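PDB 5NTD: leucyl aminopeptidase, which probably removes N-terminal amino acids such as leucine from peptides, as a manganese-bound aminopeptidase of the M17 family. Local coordinates for residues 111-119 / 433-441. Numbering follows the deposited sequence.
With SO4 (sulfate ion), chain B.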
loop_
_atom_site.group_PDB
_atom_site.type_symbol
_atom_site.label_atom_id
_atom_site.label_comp_id
_atom_site.label_asym_id
_atom_site.label_seq_id
_atom_site.Cartn_x
_atom_site.Cartn_y
_atom_site.Cartn_z
ATOM N N ALA G 111 37.655 -14.769 7.793
ATOM C CA ALA G 111 37.154 -13.723 8.706
ATOM C C ALA G 111 37.688 -12.383 8.220
ATOM O O ALA G 111 38.856 -12.155 8.227
ATOM C CB ALA G 111 37.597 -13.971 10.121
ATOM N N SER G 112 36.795 -11.498 7.839
ATOM C CA SER G 112 37.147 -10.149 7.326
ATOM C C SER G 112 37.692 -9.317 8.499
ATOM O O SER G 112 37.453 -9.638 9.657
ATOM C CB SER G 112 35.891 -9.453 6.678
ATOM O OG SER G 112 35.080 -8.676 7.651
ATOM N N ARG G 113 38.285 -8.188 8.182
ATOM C CA ARG G 113 38.813 -7.253 9.208
ATOM C C ARG G 113 37.771 -6.693 10.164
ATOM O O ARG G 113 38.107 -6.117 11.169
ATOM C CB ARG G 113 39.545 -6.077 8.551
ATOM C CG ARG G 113 38.670 -5.108 7.748
ATOM C CD ARG G 113 39.527 -4.149 6.949
ATOM N NE ARG G 113 38.760 -3.155 6.228
ATOM C CZ ARG G 113 38.319 -3.280 4.958
ATOM N NH1 ARG G 113 37.611 -2.286 4.390
ATOM N NH2 ARG G 113 38.569 -4.379 4.233
ATOM N N ASN G 114 36.498 -6.798 9.813
ATOM C CA ASN G 114 35.412 -6.322 10.719
ATOM C C ASN G 114 34.791 -7.425 11.535
ATOM O O ASN G 114 33.765 -7.231 12.191
ATOM C CB ASN G 114 34.354 -5.597 9.920
ATOM C CG ASN G 114 34.922 -4.458 9.160
ATOM O OD1 ASN G 114 34.900 -4.408 7.924
ATOM N ND2 ASN G 114 35.426 -3.505 9.889
ATOM N N ASN G 115 35.406 -8.598 11.502
ATOM C CA ASN G 115 34.839 -9.780 12.171
ATOM C C ASN G 115 35.782 -10.315 13.249
ATOM O O ASN G 115 36.926 -9.913 13.345
ATOM C CB ASN G 115 34.503 -10.859 11.154
ATOM C CG ASN G 115 33.350 -11.759 11.596
ATOM O OD1 ASN G 115 32.918 -11.734 12.741
ATOM N ND2 ASN G 115 32.893 -12.615 10.680
ATOM N N CYS G 116 35.250 -11.187 14.074
ATOM C CA CYS G 116 36.015 -11.938 15.096
ATOM C C CYS G 116 36.698 -13.135 14.455
ATOM O O CYS G 116 36.013 -13.972 13.860
ATOM C CB CYS G 116 35.093 -12.433 16.190
ATOM S SG CYS G 116 35.932 -13.463 17.424
ATOM N N PRO G 117 38.053 -13.216 14.517
ATOM C CA PRO G 117 38.799 -14.260 13.775
ATOM C C PRO G 117 38.423 -15.679 14.156
ATOM O O PRO G 117 38.493 -16.579 13.335
ATOM C CB PRO G 117 40.248 -13.996 14.171
ATOM C CG PRO G 117 40.302 -12.551 14.501
ATOM C CD PRO G 117 38.945 -12.193 15.054
ATOM N N ALA G 118 37.993 -15.840 15.394
ATOM C CA ALA G 118 37.570 -17.170 15.871
ATOM C C ALA G 118 36.181 -17.634 15.345
ATOM O O ALA G 118 35.755 -18.740 15.613
ATOM C CB ALA G 118 37.550 -17.199 17.392
ATOM N N ARG G 119 35.494 -16.737 14.654
ATOM C CA ARG G 119 34.173 -17.018 14.053
ATOM C C ARG G 119 33.229 -17.719 15.022
ATOM O O ARG G 119 32.710 -18.792 14.736
ATOM C CB ARG G 119 34.340 -17.819 12.783
ATOM C CG ARG G 119 35.072 -17.053 11.677
ATOM C CD ARG G 119 34.285 -15.843 11.164
ATOM N NE ARG G 119 32.932 -16.202 10.753
ATOM C CZ ARG G 119 32.592 -16.661 9.551
ATOM N NH1 ARG G 119 31.340 -17.016 9.318
ATOM N NH2 ARG G 119 33.482 -16.831 8.585
ATOM N N ARG G 433 35.235 -7.192 18.142
ATOM C CA ARG G 433 36.014 -8.219 17.458
ATOM C C ARG G 433 36.536 -9.292 18.411
ATOM O O ARG G 433 36.605 -10.459 18.074
ATOM C CB ARG G 433 37.151 -7.606 16.666
ATOM C CG ARG G 433 36.721 -6.973 15.348
ATOM C CD ARG G 433 37.896 -6.458 14.508
ATOM N NE ARG G 433 38.046 -5.004 14.669
ATOM C CZ ARG G 433 38.969 -4.352 15.386
ATOM N NH1 ARG G 433 39.944 -4.991 16.042
ATOM N NH2 ARG G 433 38.891 -3.034 15.431
ATOM N N GLU G 434 36.928 -8.861 19.596
ATOM C CA GLU G 434 37.439 -9.779 20.631
ATOM C C GLU G 434 36.323 -10.616 21.248
ATOM O O GLU G 434 36.458 -11.818 21.411
ATOM C CB GLU G 434 38.154 -9.028 21.753
ATOM C CG GLU G 434 39.540 -8.531 21.377
ATOM C CD GLU G 434 40.541 -9.671 21.189
ATOM O OE1 GLU G 434 40.599 -10.581 22.063
ATOM O OE2 GLU G 434 41.286 -9.614 20.193
ATOM N N SER G 435 35.217 -9.955 21.594
ATOM C CA SER G 435 34.065 -10.634 22.226
ATOM C C SER G 435 33.254 -11.484 21.269
ATOM O O SER G 435 32.502 -12.353 21.684
ATOM C CB SER G 435 33.129 -9.628 22.862
ATOM O OG SER G 435 32.474 -8.825 21.865
ATOM N N GLY G 436 33.363 -11.191 19.991
ATOM C CA GLY G 436 32.475 -11.801 18.969
ATOM C C GLY G 436 31.179 -11.021 18.709
ATOM O O GLY G 436 30.478 -11.266 17.735
ATOM N N GLU G 437 30.858 -10.102 19.617
ATOM C CA GLU G 437 29.621 -9.277 19.546
ATOM C C GLU G 437 29.925 -8.030 18.736
ATOM O O GLU G 437 30.146 -6.929 19.250
ATOM C CB GLU G 437 29.064 -9.026 20.931
ATOM C CG GLU G 437 28.617 -10.356 21.543
ATOM C CD GLU G 437 27.998 -10.290 22.916
ATOM O OE1 GLU G 437 27.917 -9.197 23.485
ATOM O OE2 GLU G 437 27.581 -11.371 23.418
ATOM N N THR G 438 30.030 -8.261 17.436
ATOM C CA THR G 438 30.677 -7.322 16.506
ATOM C C THR G 438 29.852 -6.054 16.259
ATOM O O THR G 438 28.654 -6.081 16.335
ATOM C CB THR G 438 30.969 -7.964 15.145
ATOM O OG1 THR G 438 29.814 -8.671 14.713
ATOM C CG2 THR G 438 32.120 -8.931 15.250
ATOM N N CYS G 439 30.563 -4.969 16.005
ATOM C CA CYS G 439 30.024 -3.666 15.693
ATOM C C CYS G 439 30.619 -3.109 14.407
ATOM O O CYS G 439 31.617 -3.600 13.898
ATOM C CB CYS G 439 30.263 -2.654 16.844
ATOM S SG CYS G 439 29.598 -3.202 18.415
ATOM N N PHE G 440 30.009 -2.031 13.929
ATOM C CA PHE G 440 30.553 -1.271 12.791
ATOM C C PHE G 440 30.093 0.173 12.874
ATOM O O PHE G 440 28.970 0.443 13.293
ATOM C CB PHE G 440 30.125 -1.906 11.472
ATOM C CG PHE G 440 30.901 -1.391 10.307
ATOM C CD1 PHE G 440 32.221 -1.845 10.084
ATOM C CD2 PHE G 440 30.404 -0.378 9.523
ATOM C CE1 PHE G 440 32.973 -1.336 9.042
ATOM C CE2 PHE G 440 31.161 0.150 8.495
ATOM C CZ PHE G 440 32.438 -0.330 8.238
ATOM N N PRO G 441 30.972 1.135 12.539
ATOM C CA PRO G 441 30.559 2.526 12.683
ATOM C C PRO G 441 29.572 3.004 11.651
ATOM O O PRO G 441 29.562 2.535 10.498
ATOM C CB PRO G 441 31.845 3.322 12.510
ATOM C CG PRO G 441 32.894 2.367 12.132
ATOM C CD PRO G 441 32.325 1.007 12.000
HETATM S S SO4 B . 40.203 -7.914 5.031
HETATM O O1 SO4 B . 39.780 -8.467 3.729
HETATM O O2 SO4 B . 41.031 -8.920 5.713
HETATM O O3 SO4 B . 40.962 -6.678 4.746
HETATM O O4 SO4 B . 39.070 -7.551 5.865
HETATM O O HOH W 1 34.020 -4.872 13.490
#
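Cys116 turns SG away from its own backbone N (chi1 176°), and this lays the sulfur beside the last turn of helix 422-435. Cys116 CB and SG each lie 3.1 Å from Arg433 O. Cys116 CB also packs on Gly436 CA at 3.9 Å. Gly436, with positive phi, is the first residue beyond the helix. Arg433 bends at chi3 (-100°), and its aliphatic part runs alongside the 112-115 turn. Its CG meets Asn115 O at 3.6 Å and its CD meets Arg113 O at 3.4 Å. Thr438 points its CB toward the turn, and its methyl CG2 touches Asn115 OD1 at 3.8 Å, while Thr438 OG1 is hydrogen-bonded to His413 O. The side-chain amide of Asn114 meets the edge of the Phe440 ring, with the two planes 90° apart. A water lies 2.7 Å from both Asn114 O and Cys439 O and links the two backbones. Arg113 NH1 makes a salt bridge to Glu425 of the second subunit. The contact is interdomain packing of the M17 aminopeptidase fold: two consecutive type I turns of the N-terminal domain pack on the end of helix 422-435 and on strand 439-441 of the catalytic domain, beside a subunit interface.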